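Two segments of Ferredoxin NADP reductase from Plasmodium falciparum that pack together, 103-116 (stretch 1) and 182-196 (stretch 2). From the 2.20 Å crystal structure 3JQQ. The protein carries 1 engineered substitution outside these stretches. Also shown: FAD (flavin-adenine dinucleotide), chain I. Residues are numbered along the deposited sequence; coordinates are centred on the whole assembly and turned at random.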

ATOM      1  N   TYR B 103       6.976  -3.848  11.398  1.00 20.71           N
ATOM      2  CA  TYR B 103       6.981  -2.460  11.813  1.00 19.78           C
ATOM      3  C   TYR B 103       8.412  -2.042  12.110  1.00 19.69           C
ATOM      4  O   TYR B 103       9.161  -2.767  12.765  1.00 19.51           O
ATOM      5  CB  TYR B 103       6.056  -2.266  13.019  1.00 19.36           C
ATOM      6  CG  TYR B 103       4.635  -2.632  12.670  1.00 18.18           C
ATOM      7  CD1 TYR B 103       4.134  -3.893  12.945  1.00 16.83           C
ATOM      8  CD2 TYR B 103       3.812  -1.729  12.014  1.00 16.93           C
ATOM      9  CE1 TYR B 103       2.843  -4.238  12.597  1.00 16.12           C
ATOM     10  CE2 TYR B 103       2.522  -2.066  11.663  1.00 16.49           C
ATOM     11  CZ  TYR B 103       2.041  -3.320  11.958  1.00 16.02           C
ATOM     12  OH  TYR B 103       0.752  -3.659  11.609  1.00 16.26           O
ATOM     13  N   SER B 104       8.800  -0.885  11.592  1.00 19.55           N
ATOM     14  CA  SER B 104      10.162  -0.415  11.765  1.00 19.69           C
ATOM     15  C   SER B 104      10.383   0.071  13.190  1.00 19.86           C
ATOM     16  O   SER B 104       9.537   0.758  13.770  1.00 20.01           O
ATOM     17  CB  SER B 104      10.490   0.686  10.756  1.00 19.53           C
ATOM     18  OG  SER B 104      10.420   0.189   9.430  1.00 19.49           O
ATOM     19  N   ILE B 105      11.526  -0.307  13.751  1.00 20.03           N
ATOM     20  CA  ILE B 105      11.888   0.085  15.100  1.00 20.23           C
ATOM     21  C   ILE B 105      12.413   1.515  15.058  1.00 20.53           C
ATOM     22  O   ILE B 105      13.278   1.835  14.248  1.00 20.48           O
ATOM     23  CB  ILE B 105      12.962  -0.865  15.677  1.00 19.96           C
ATOM     24  CG1 ILE B 105      12.483  -2.316  15.597  1.00 19.68           C
ATOM     25  CG2 ILE B 105      13.298  -0.496  17.114  1.00 20.21           C
ATOM     26  CD1 ILE B 105      13.550  -3.344  15.957  1.00 18.62           C
ATOM     27  N   SER B 106      11.875   2.379  15.914  1.00 21.20           N
ATOM     28  CA  SER B 106      12.246   3.793  15.894  1.00 21.89           C
ATOM     29  C   SER B 106      13.135   4.201  17.075  1.00 22.56           C
ATOM     30  O   SER B 106      13.365   5.390  17.307  1.00 22.55           O
ATOM     31  CB  SER B 106      10.998   4.676  15.833  1.00 21.69           C
ATOM     32  OG  SER B 106      10.078   4.332  16.854  1.00 21.82           O
ATOM     33  N   SER B 107      13.631   3.214  17.813  1.00 23.52           N
ATOM     34  CA  SER B 107      14.538   3.472  18.932  1.00 24.63           C
ATOM     35  C   SER B 107      15.970   3.069  18.595  1.00 25.47           C
ATOM     36  O   SER B 107      16.222   2.438  17.569  1.00 25.53           O
ATOM     37  CB  SER B 107      14.066   2.728  20.183  1.00 24.58           C
ATOM     38  OG  SER B 107      13.763   1.373  19.890  1.00 24.70           O
ATOM     39  N   SER B 108      16.913   3.435  19.469  1.00 26.62           N
ATOM     40  CA  SER B 108      18.308   3.030  19.315  1.00 27.76           C
ATOM     41  C   SER B 108      18.619   1.826  20.209  1.00 28.37           C
ATOM     42  O   SER B 108      17.957   1.617  21.224  1.00 28.52           O
ATOM     43  CB  SER B 108      19.243   4.194  19.646  1.00 27.73           C
ATOM     44  OG  SER B 108      20.540   3.959  19.128  1.00 28.68           O
ATOM     45  N   ASN B 109      19.627   1.043  19.821  1.00 29.22           N
ATOM     46  CA  ASN B 109      20.026  -0.185  20.528  1.00 30.03           C
ATOM     47  C   ASN B 109      20.257  -0.025  22.024  1.00 30.33           C
ATOM     48  O   ASN B 109      19.978  -0.931  22.811  1.00 30.36           O
ATOM     49  CB  ASN B 109      21.324  -0.736  19.932  1.00 30.16           C
ATOM     50  CG  ASN B 109      21.088  -1.645  18.756  1.00 30.80           C
ATOM     51  OD1 ASN B 109      21.795  -2.637  18.576  1.00 31.46           O
ATOM     52  ND2 ASN B 109      20.094  -1.314  17.939  1.00 31.61           N
ATOM     53  N   ASN B 110      20.811   1.122  22.396  1.00 30.77           N
ATOM     54  CA  ASN B 110      21.235   1.387  23.763  1.00 31.16           C
ATOM     55  C   ASN B 110      20.078   1.676  24.708  1.00 31.23           C
ATOM     56  O   ASN B 110      20.257   1.720  25.926  1.00 31.34           O
ATOM     57  CB  ASN B 110      22.200   2.569  23.776  1.00 31.27           C
ATOM     58  CG  ASN B 110      21.649   3.767  23.032  1.00 31.63           C
ATOM     59  OD1 ASN B 110      21.608   3.783  21.801  1.00 32.21           O
ATOM     60  ND2 ASN B 110      21.221   4.781  23.777  1.00 31.90           N
ATOM     61  N   MET B 111      18.892   1.883  24.148  1.00 31.18           N
ATOM     62  CA  MET B 111      17.722   2.190  24.956  1.00 31.09           C
ATOM     63  C   MET B 111      17.138   0.916  25.555  1.00 30.83           C
ATOM     64  O   MET B 111      17.115  -0.132  24.909  1.00 30.86           O
ATOM     65  CB  MET B 111      16.687   2.951  24.123  1.00 31.19           C
ATOM     66  CG  MET B 111      17.209   4.295  23.620  1.00 31.72           C
ATOM     67  SD  MET B 111      16.129   5.132  22.442  1.00 32.98           S
ATOM     68  CE  MET B 111      17.015   6.674  22.207  1.00 32.86           C
ATOM     69  N   GLU B 112      16.684   1.001  26.794  1.00 30.46           N
ATOM     70  CA  GLU B 112      16.135  -0.159  27.478  1.00 30.13           C
ATOM     71  C   GLU B 112      14.972  -0.729  26.671  1.00 29.49           C
ATOM     72  O   GLU B 112      14.979  -1.895  26.291  1.00 29.32           O
ATOM     73  CB  GLU B 112      15.693   0.214  28.897  1.00 30.38           C
ATOM     74  CG  GLU B 112      15.431  -0.974  29.810  1.00 31.54           C
ATOM     75  CD  GLU B 112      15.404  -0.590  31.280  1.00 33.41           C
ATOM     76  OE1 GLU B 112      14.734  -1.293  32.067  1.00 34.32           O
ATOM     77  OE2 GLU B 112      16.054   0.414  31.652  1.00 34.12           O
ATOM     78  N   ASN B 113      13.980   0.116  26.404  1.00 28.85           N
ATOM     79  CA  ASN B 113      12.809  -0.269  25.615  1.00 28.07           C
ATOM     80  C   ASN B 113      12.971   0.031  24.129  1.00 27.53           C
ATOM     81  O   ASN B 113      13.848   0.808  23.742  1.00 27.37           O
ATOM     82  CB  ASN B 113      11.564   0.453  26.137  1.00 28.12           C
ATOM     83  CG  ASN B 113      11.263   0.117  27.582  1.00 27.92           C
ATOM     84  OD1 ASN B 113      11.274  -1.048  27.977  1.00 27.60           O
ATOM     85  ND2 ASN B 113      10.981   1.140  28.380  1.00 27.80           N
ATOM     86  N   LEU B 114      12.129  -0.584  23.301  1.00 26.91           N
ATOM     87  CA  LEU B 114      12.137  -0.310  21.862  1.00 26.33           C
ATOM     88  C   LEU B 114      10.887   0.454  21.414  1.00 25.86           C
ATOM     89  O   LEU B 114       9.842   0.395  22.065  1.00 25.80           O
ATOM     90  CB  LEU B 114      12.320  -1.602  21.051  1.00 26.36           C
ATOM     91  CG  LEU B 114      11.199  -2.647  21.044  1.00 26.46           C
ATOM     92  CD1 LEU B 114      10.091  -2.251  20.081  1.00 26.15           C
ATOM     93  CD2 LEU B 114      11.753  -4.016  20.681  1.00 26.46           C
ATOM     94  N   SER B 115      11.012   1.175  20.300  1.00 25.22           N
ATOM     95  CA  SER B 115       9.934   2.013  19.777  1.00 24.49           C
ATOM     96  C   SER B 115       9.385   1.473  18.465  1.00 23.74           C
ATOM     97  O   SER B 115      10.082   0.789  17.719  1.00 23.81           O
ATOM     98  CB  SER B 115      10.428   3.442  19.535  1.00 24.48           C
ATOM     99  OG  SER B 115      11.150   3.940  20.642  1.00 25.39           O
ATOM    100  N   VAL B 116       8.134   1.815  18.184  1.00 22.80           N
ATOM    101  CA  VAL B 116       7.475   1.462  16.942  1.00 21.73           C
ATOM    102  C   VAL B 116       6.333   2.447  16.722  1.00 20.95           C
ATOM    103  O   VAL B 116       5.656   2.834  17.676  1.00 20.69           O
ATOM    104  CB  VAL B 116       6.926   0.023  16.992  1.00 21.83           C
ATOM    105  CG1 VAL B 116       5.545  -0.047  16.358  1.00 21.93           C
ATOM    106  CG2 VAL B 116       7.899  -0.946  16.320  1.00 21.74           C
ATOM    107  N   ILE B 182       9.629   7.344   8.197  1.00 19.29           N
ATOM    108  CA  ILE B 182      10.659   8.117   8.884  1.00 19.39           C
ATOM    109  C   ILE B 182      11.258   7.295  10.031  1.00 19.42           C
ATOM    110  O   ILE B 182      12.359   7.574  10.503  1.00 19.39           O
ATOM    111  CB  ILE B 182      10.120   9.477   9.398  1.00 19.37           C
ATOM    112  CG1 ILE B 182      11.271  10.377   9.865  1.00 19.44           C
ATOM    113  CG2 ILE B 182       9.104   9.268  10.511  1.00 19.23           C
ATOM    114  CD1 ILE B 182      11.992  11.096   8.745  1.00 19.05           C
ATOM    115  N   SER B 183      10.534   6.259  10.446  1.00 19.47           N
ATOM    116  CA  SER B 183      10.902   5.458  11.616  1.00 19.61           C
ATOM    117  C   SER B 183      12.371   5.031  11.705  1.00 19.87           C
ATOM    118  O   SER B 183      13.038   5.333  12.694  1.00 20.11           O
ATOM    119  CB  SER B 183       9.976   4.246  11.755  1.00 19.48           C
ATOM    120  OG  SER B 183       8.763   4.617  12.389  1.00 19.15           O
ATOM    121  N   PRO B 184      12.883   4.318  10.688  1.00 20.03           N
ATOM    122  CA  PRO B 184      14.277   3.886  10.788  1.00 20.19           C
ATOM    123  C   PRO B 184      15.253   5.060  10.781  1.00 20.39           C
ATOM    124  O   PRO B 184      16.380   4.928  11.261  1.00 20.34           O
ATOM    125  CB  PRO B 184      14.471   3.025   9.535  1.00 20.22           C
ATOM    126  CG  PRO B 184      13.437   3.507   8.578  1.00 20.15           C
ATOM    127  CD  PRO B 184      12.257   3.889   9.426  1.00 20.03           C
ATOM    128  N   TYR B 185      14.827   6.198  10.240  1.00 20.59           N
ATOM    129  CA  TYR B 185      15.675   7.383  10.230  1.00 21.01           C
ATOM    130  C   TYR B 185      15.751   7.999  11.623  1.00 21.39           C
ATOM    131  O   TYR B 185      16.780   8.560  12.009  1.00 21.42           O
ATOM    132  CB  TYR B 185      15.179   8.407   9.206  1.00 20.91           C
ATOM    133  CG  TYR B 185      15.121   7.874   7.792  1.00 20.76           C
ATOM    134  CD1 TYR B 185      14.051   8.175   6.959  1.00 20.43           C
ATOM    135  CD2 TYR B 185      16.132   7.061   7.292  1.00 20.55           C
ATOM    136  CE1 TYR B 185      13.994   7.692   5.664  1.00 20.33           C
ATOM    137  CE2 TYR B 185      16.083   6.568   5.999  1.00 20.29           C
ATOM    138  CZ  TYR B 185      15.012   6.888   5.188  1.00 20.46           C
ATOM    139  OH  TYR B 185      14.959   6.401   3.899  1.00 19.84           O
ATOM    140  N   ILE B 186      14.657   7.892  12.372  1.00 21.87           N
ATOM    141  CA  ILE B 186      14.643   8.307  13.769  1.00 22.33           C
ATOM    142  C   ILE B 186      15.598   7.420  14.562  1.00 22.93           C
ATOM    143  O   ILE B 186      16.342   7.899  15.420  1.00 22.86           O
ATOM    144  CB  ILE B 186      13.227   8.211  14.373  1.00 22.31           C
ATOM    145  CG1 ILE B 186      12.256   9.121  13.610  1.00 22.01           C
ATOM    146  CG2 ILE B 186      13.248   8.556  15.855  1.00 22.04           C
ATOM    147  CD1 ILE B 186      12.736  10.550  13.455  1.00 20.99           C
ATOM    148  N   SER B 187      15.573   6.125  14.263  1.00 23.53           N
ATOM    149  CA  SER B 187      16.470   5.166  14.898  1.00 24.30           C
ATOM    150  C   SER B 187      17.921   5.535  14.610  1.00 24.80           C
ATOM    151  O   SER B 187      18.753   5.620  15.522  1.00 24.77           O
ATOM    152  CB  SER B 187      16.175   3.753  14.391  1.00 24.34           C
ATOM    153  OG  SER B 187      17.071   2.808  14.949  1.00 24.68           O
ATOM    154  N   PHE B 188      18.220   5.760  13.336  1.00 25.54           N
ATOM    155  CA  PHE B 188      19.549   6.198  12.932  1.00 26.33           C
ATOM    156  C   PHE B 188      20.002   7.439  13.707  1.00 26.97           C
ATOM    157  O   PHE B 188      21.108   7.472  14.251  1.00 26.98           O
ATOM    158  CB  PHE B 188      19.598   6.488  11.430  1.00 26.21           C
ATOM    159  CG  PHE B 188      19.370   5.281  10.563  1.00 26.18           C
ATOM    160  CD1 PHE B 188      19.045   5.431   9.225  1.00 26.21           C
ATOM    161  CD2 PHE B 188      19.471   4.000  11.086  1.00 26.36           C
ATOM    162  CE1 PHE B 188      18.836   4.328   8.418  1.00 26.36           C
ATOM    163  CE2 PHE B 188      19.259   2.890  10.283  1.00 26.19           C
ATOM    164  CZ  PHE B 188      18.942   3.057   8.948  1.00 26.35           C
ATOM    165  N   LEU B 189      19.145   8.457  13.745  1.00 27.80           N
ATOM    166  CA  LEU B 189      19.501   9.730  14.373  1.00 28.69           C
ATOM    167  C   LEU B 189      19.768   9.571  15.862  1.00 29.40           C
ATOM    168  O   LEU B 189      20.664  10.212  16.415  1.00 29.49           O
ATOM    169  CB  LEU B 189      18.400  10.775  14.145  1.00 28.64           C
ATOM    170  CG  LEU B 189      18.193  11.292  12.719  1.00 28.58           C
ATOM    171  CD1 LEU B 189      16.956  12.177  12.651  1.00 28.03           C
ATOM    172  CD2 LEU B 189      19.421  12.048  12.231  1.00 28.52           C
ATOM    173  N   LYS B 190      18.985   8.716  16.511  1.00 30.26           N
ATOM    174  CA  LYS B 190      19.161   8.465  17.934  1.00 31.04           C
ATOM    175  C   LYS B 190      20.512   7.813  18.210  1.00 31.61           C
ATOM    176  O   LYS B 190      21.140   8.091  19.230  1.00 31.73           O
ATOM    177  CB  LYS B 190      18.015   7.611  18.484  1.00 31.00           C
ATOM    178  CG  LYS B 190      16.707   8.377  18.641  1.00 30.90           C
ATOM    179  CD  LYS B 190      15.554   7.448  18.998  1.00 30.99           C
ATOM    180  CE  LYS B 190      14.272   8.227  19.248  1.00 30.59           C
ATOM    181  NZ  LYS B 190      13.120   7.317  19.480  1.00 30.67           N
ATOM    182  N   LYS B 191      20.966   6.954  17.300  1.00 32.32           N
ATOM    183  CA  LYS B 191      22.288   6.352  17.447  1.00 33.00           C
ATOM    184  C   LYS B 191      23.399   7.357  17.158  1.00 33.36           C
ATOM    185  O   LYS B 191      24.348   7.483  17.929  1.00 33.45           O
ATOM    186  CB  LYS B 191      22.456   5.127  16.546  1.00 33.09           C
ATOM    187  CG  LYS B 191      23.880   4.581  16.545  1.00 33.21           C
ATOM    188  CD  LYS B 191      24.047   3.416  15.583  1.00 33.77           C
ATOM    189  CE  LYS B 191      25.517   3.042  15.423  1.00 33.97           C
ATOM    190  NZ  LYS B 191      26.144   2.634  16.714  1.00 34.08           N
ATOM    191  N   LEU B 192      23.272   8.073  16.045  1.00 33.78           N
ATOM    192  CA  LEU B 192      24.317   8.989  15.594  1.00 34.19           C
ATOM    193  C   LEU B 192      24.515  10.172  16.542  1.00 34.41           C
ATOM    194  O   LEU B 192      25.648  10.540  16.857  1.00 34.61           O
ATOM    195  CB  LEU B 192      24.013   9.495  14.179  1.00 34.23           C
ATOM    196  CG  LEU B 192      23.877   8.450  13.067  1.00 34.38           C
ATOM    197  CD1 LEU B 192      23.185   9.046  11.846  1.00 34.51           C
ATOM    198  CD2 LEU B 192      25.231   7.872  12.683  1.00 34.82           C
ATOM    199  N   PHE B 193      23.416  10.764  16.993  1.00 34.59           N
ATOM    200  CA  PHE B 193      23.483  11.958  17.835  1.00 34.68           C
ATOM    201  C   PHE B 193      23.402  11.638  19.328  1.00 34.74           C
ATOM    202  O   PHE B 193      23.253  12.539  20.154  1.00 34.76           O
ATOM    203  CB  PHE B 193      22.390  12.956  17.448  1.00 34.67           C
ATOM    204  CG  PHE B 193      22.561  13.543  16.073  1.00 34.90           C
ATOM    205  CD1 PHE B 193      23.726  14.208  15.728  1.00 34.93           C
ATOM    206  CD2 PHE B 193      21.548  13.443  15.131  1.00 34.84           C
ATOM    207  CE1 PHE B 193      23.882  14.752  14.465  1.00 35.19           C
ATOM    208  CE2 PHE B 193      21.697  13.986  13.870  1.00 35.06           C
ATOM    209  CZ  PHE B 193      22.865  14.643  13.535  1.00 35.21           C
ATOM    210  N   ALA B 194      23.494  10.356  19.665  1.00 34.87           N
ATOM    211  CA  ALA B 194      23.501   9.911  21.062  1.00 35.05           C
ATOM    212  C   ALA B 194      22.259  10.334  21.852  1.00 35.16           C
ATOM    213  O   ALA B 194      22.342  10.622  23.047  1.00 35.21           O
ATOM    214  CB  ALA B 194      24.765  10.391  21.765  1.00 35.03           C
ATOM    215  N   TYR B 195      21.109  10.350  21.182  1.00 35.24           N
ATOM    216  CA  TYR B 195      19.858  10.790  21.787  1.00 35.33           C
ATOM    217  C   TYR B 195      19.557  10.139  23.132  1.00 35.58           C
ATOM    218  O   TYR B 195      19.618   8.920  23.275  1.00 35.57           O
ATOM    219  CB  TYR B 195      18.678  10.546  20.847  1.00 35.18           C
ATOM    220  CG  TYR B 195      17.399  11.208  21.294  1.00 34.82           C
ATOM    221  CD1 TYR B 195      17.114  12.515  20.926  1.00 34.58           C
ATOM    222  CD2 TYR B 195      16.478  10.535  22.092  1.00 34.55           C
ATOM    223  CE1 TYR B 195      15.951  13.137  21.333  1.00 34.49           C
ATOM    224  CE2 TYR B 195      15.305  11.151  22.507  1.00 34.26           C
ATOM    225  CZ  TYR B 195      15.049  12.455  22.122  1.00 34.19           C
ATOM    226  OH  TYR B 195      13.885  13.085  22.517  1.00 33.79           O
ATOM    227  N   ASP B 196      19.218  10.972  24.110  1.00 36.02           N
ATOM    228  CA  ASP B 196      18.714  10.499  25.392  1.00 36.52           C
ATOM    229  C   ASP B 196      17.605  11.424  25.888  1.00 36.92           C
ATOM    230  O   ASP B 196      17.836  12.603  26.160  1.00 36.87           O
ATOM    231  CB  ASP B 196      19.834  10.400  26.429  1.00 36.46           C
ATOM    232  CG  ASP B 196      19.348   9.842  27.750  1.00 36.49           C
ATOM    233  OD1 ASP B 196      18.126   9.622  27.885  1.00 36.49           O
ATOM    234  OD2 ASP B 196      20.184   9.624  28.651  1.00 36.48           O
TER
HETATM  235  PA  FAD I 415      -4.490  -5.543   6.864  1.00 21.71           P
HETATM  236  O1A FAD I 415      -3.344  -6.477   6.557  1.00 21.33           O
HETATM  237  O2A FAD I 415      -5.566  -6.250   7.653  1.00 21.56           O
HETATM  238  O5B FAD I 415      -5.073  -4.906   5.500  1.00 22.00           O
HETATM  239  C5B FAD I 415      -4.264  -4.081   4.689  1.00 22.00           C
HETATM  240  C4B FAD I 415      -5.044  -2.856   4.218  1.00 22.24           C
HETATM  241  O4B FAD I 415      -6.253  -3.243   3.587  1.00 22.13           O
HETATM  242  C3B FAD I 415      -5.423  -1.961   5.383  1.00 22.19           C
HETATM  243  O3B FAD I 415      -5.343  -0.622   4.958  1.00 22.52           O
HETATM  244  C2B FAD I 415      -6.870  -2.314   5.659  1.00 21.92           C
HETATM  245  O2B FAD I 415      -7.587  -1.191   6.117  1.00 22.04           O
HETATM  246  C1B FAD I 415      -7.384  -2.785   4.309  1.00 21.21           C
HETATM  247  N9A FAD I 415      -8.364  -3.879   4.435  1.00 19.85           N
HETATM  248  C8A FAD I 415      -8.207  -5.061   5.110  1.00 19.80           C
HETATM  249  N7A FAD I 415      -9.340  -5.791   4.966  1.00 19.01           N
HETATM  250  C5A FAD I 415     -10.210  -5.093   4.204  1.00 18.58           C
HETATM  251  C6A FAD I 415     -11.496  -5.372   3.756  1.00 18.43           C
HETATM  252  N6A FAD I 415     -12.120  -6.480   4.150  1.00 17.36           N
HETATM  253  N1A FAD I 415     -12.154  -4.443   2.976  1.00 18.24           N
HETATM  254  C2A FAD I 415     -11.535  -3.255   2.649  1.00 18.69           C
HETATM  255  N3A FAD I 415     -10.260  -2.987   3.100  1.00 18.89           N
HETATM  256  C4A FAD I 415      -9.608  -3.893   3.865  1.00 18.93           C
HETATM  257  N1  FAD I 415       3.405   0.064   9.053  1.00 16.12           N
HETATM  258  C2  FAD I 415       3.400   0.995  10.068  1.00 16.76           C
HETATM  259  O2  FAD I 415       2.326   1.464  10.447  1.00 17.03           O
HETATM  260  N3  FAD I 415       4.587   1.395  10.651  1.00 16.68           N
HETATM  261  C4  FAD I 415       5.785   0.868  10.218  1.00 16.38           C
HETATM  262  O4  FAD I 415       6.840   1.226  10.735  1.00 16.94           O
HETATM  263  C4X FAD I 415       5.792  -0.070   9.193  1.00 16.23           C
HETATM  264  N5  FAD I 415       6.988  -0.601   8.758  1.00 15.80           N
HETATM  265  C5X FAD I 415       6.980  -1.530   7.740  1.00 15.04           C
HETATM  266  C6  FAD I 415       8.188  -2.064   7.302  1.00 14.26           C
HETATM  267  C7  FAD I 415       8.199  -3.002   6.280  1.00 13.99           C
HETATM  268  C7M FAD I 415       9.505  -3.577   5.809  1.00 13.96           C
HETATM  269  C8  FAD I 415       6.995  -3.404   5.700  1.00 13.77           C
HETATM  270  C8M FAD I 415       6.983  -4.417   4.589  1.00 13.19           C
HETATM  271  C9  FAD I 415       5.792  -2.868   6.140  1.00 13.65           C
HETATM  272  C9A FAD I 415       5.775  -1.929   7.159  1.00 14.24           C
HETATM  273  N10 FAD I 415       4.568  -1.406   7.597  1.00 14.95           N
HETATM  274  C10 FAD I 415       4.592  -0.470   8.611  1.00 15.59           C
HETATM  275  C1' FAD I 415       3.240  -1.952   7.111  1.00 14.55           C
HETATM  276  C2' FAD I 415       2.573  -2.862   8.151  1.00 15.12           C
HETATM  277  O2' FAD I 415       3.336  -4.036   8.289  1.00 15.04           O
HETATM  278  C3' FAD I 415       1.143  -3.322   7.825  1.00 15.30           C
HETATM  279  O3' FAD I 415       1.029  -3.678   6.464  1.00 15.78           O
HETATM  280  C4' FAD I 415       0.064  -2.303   8.188  1.00 15.74           C
HETATM  281  O4' FAD I 415       0.050  -2.136   9.588  1.00 14.55           O
HETATM  282  C5' FAD I 415      -1.310  -2.801   7.753  1.00 16.35           C
HETATM  283  O5' FAD I 415      -1.556  -4.008   8.435  1.00 17.77           O
HETATM  284  P   FAD I 415      -3.026  -4.399   8.962  1.00 19.58           P
HETATM  285  O1P FAD I 415      -3.025  -5.836   9.431  1.00 19.41           O
HETATM  286  O2P FAD I 415      -3.495  -3.470  10.058  1.00 18.84           O
HETATM  287  O3P FAD I 415      -3.957  -4.249   7.658  1.00 20.42           O
HETATM  288  O   HOH W   1       7.507   2.277  12.934  1.00 16.69           O
HETATM  289  O   HOH W   2      20.981   7.172  22.105  1.00 59.26           O

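This is a small, close contact in which a serine-rich loop lies along one side of a helix and gives its backbone carbonyls to two helical side chains, while close carbon contacts run along the interface and a methionine packs at the far end. The two stretches bury 515 Å² between them, counting both sides, and the backbones come close: the CA atoms of S106 and S187 are 4.6 Å apart. The residues at this approach are small, serine facing serine. S104 and S183 form a second such pair: both CA-to-CB bonds point toward the partner stretch, and S104 CB meets S183 CB at 3.7 Å, with P184 CD 3.9 Å from S104 CB.

Two hydrogen bonds join the stretches directly, and both end on consecutive loop carbonyls, S106 O and S107 O. S187 OG donates to S107 O over 2.8 Å. Its chi1 is t, and the short side chain suits the place, since the loop runs so near the helix that a single hydroxymethyl group spans the gap. One turn further along the helix, K190 makes the longer reach. Its CA-to-CB bond points toward the loop, chi1 is m, and chi2 to chi4 are all t, so an extended chain carries K190 NZ to S106 O at 2.9 Å. The aliphatic part of this buried lysine is used as well: K190 CB lies 3.8 Å from S108 CB, and K190 CD lies 3.6 Å from M111 CE. A lysine fits here because its methylenes pack against the loop while its ammonium group finds a carbonyl at the end.

The loop is held in shape by its own bonds. S106 N donates to S115 O at 3.0 Å, and S115 N donates to S107 OG at 2.8 Å, so S107, whose CA-to-CB bond points away from the helix, spends its side chain on the loop while its carbonyl serves the helix. A type I turn from S108 to M111, closed by M111 N to S108 O at 3.1 Å, leaves the M111 CA-to-CB bond pointing toward the other stretch. The M111 side chain, m then t and t, places M111 CE 3.9 Å from Y195 CD2, at the edge of the tyrosine ring, and 3.6 Å from Y195 O. A flexible thioether can thus cover both the lysine methylenes and the segment that follows the helix.

Water extends the contact at both ends. Water 2 accepts from N110 ND2 at 2.9 Å and donates to K190 O at 3.0 Å and Y195 O at 2.5 Å, tying the turn to the backbone around the helix end. Water 1 lies 2.7 Å from both S104 O and S183 OG and 2.5 Å from FAD O4. The flavin is also bound directly, by S104 N to FAD O4 at 3.0 Å, so the S104 backbone meets the cofactor, and through water 1 also S183 OG, while its CB packs on S183 and P184.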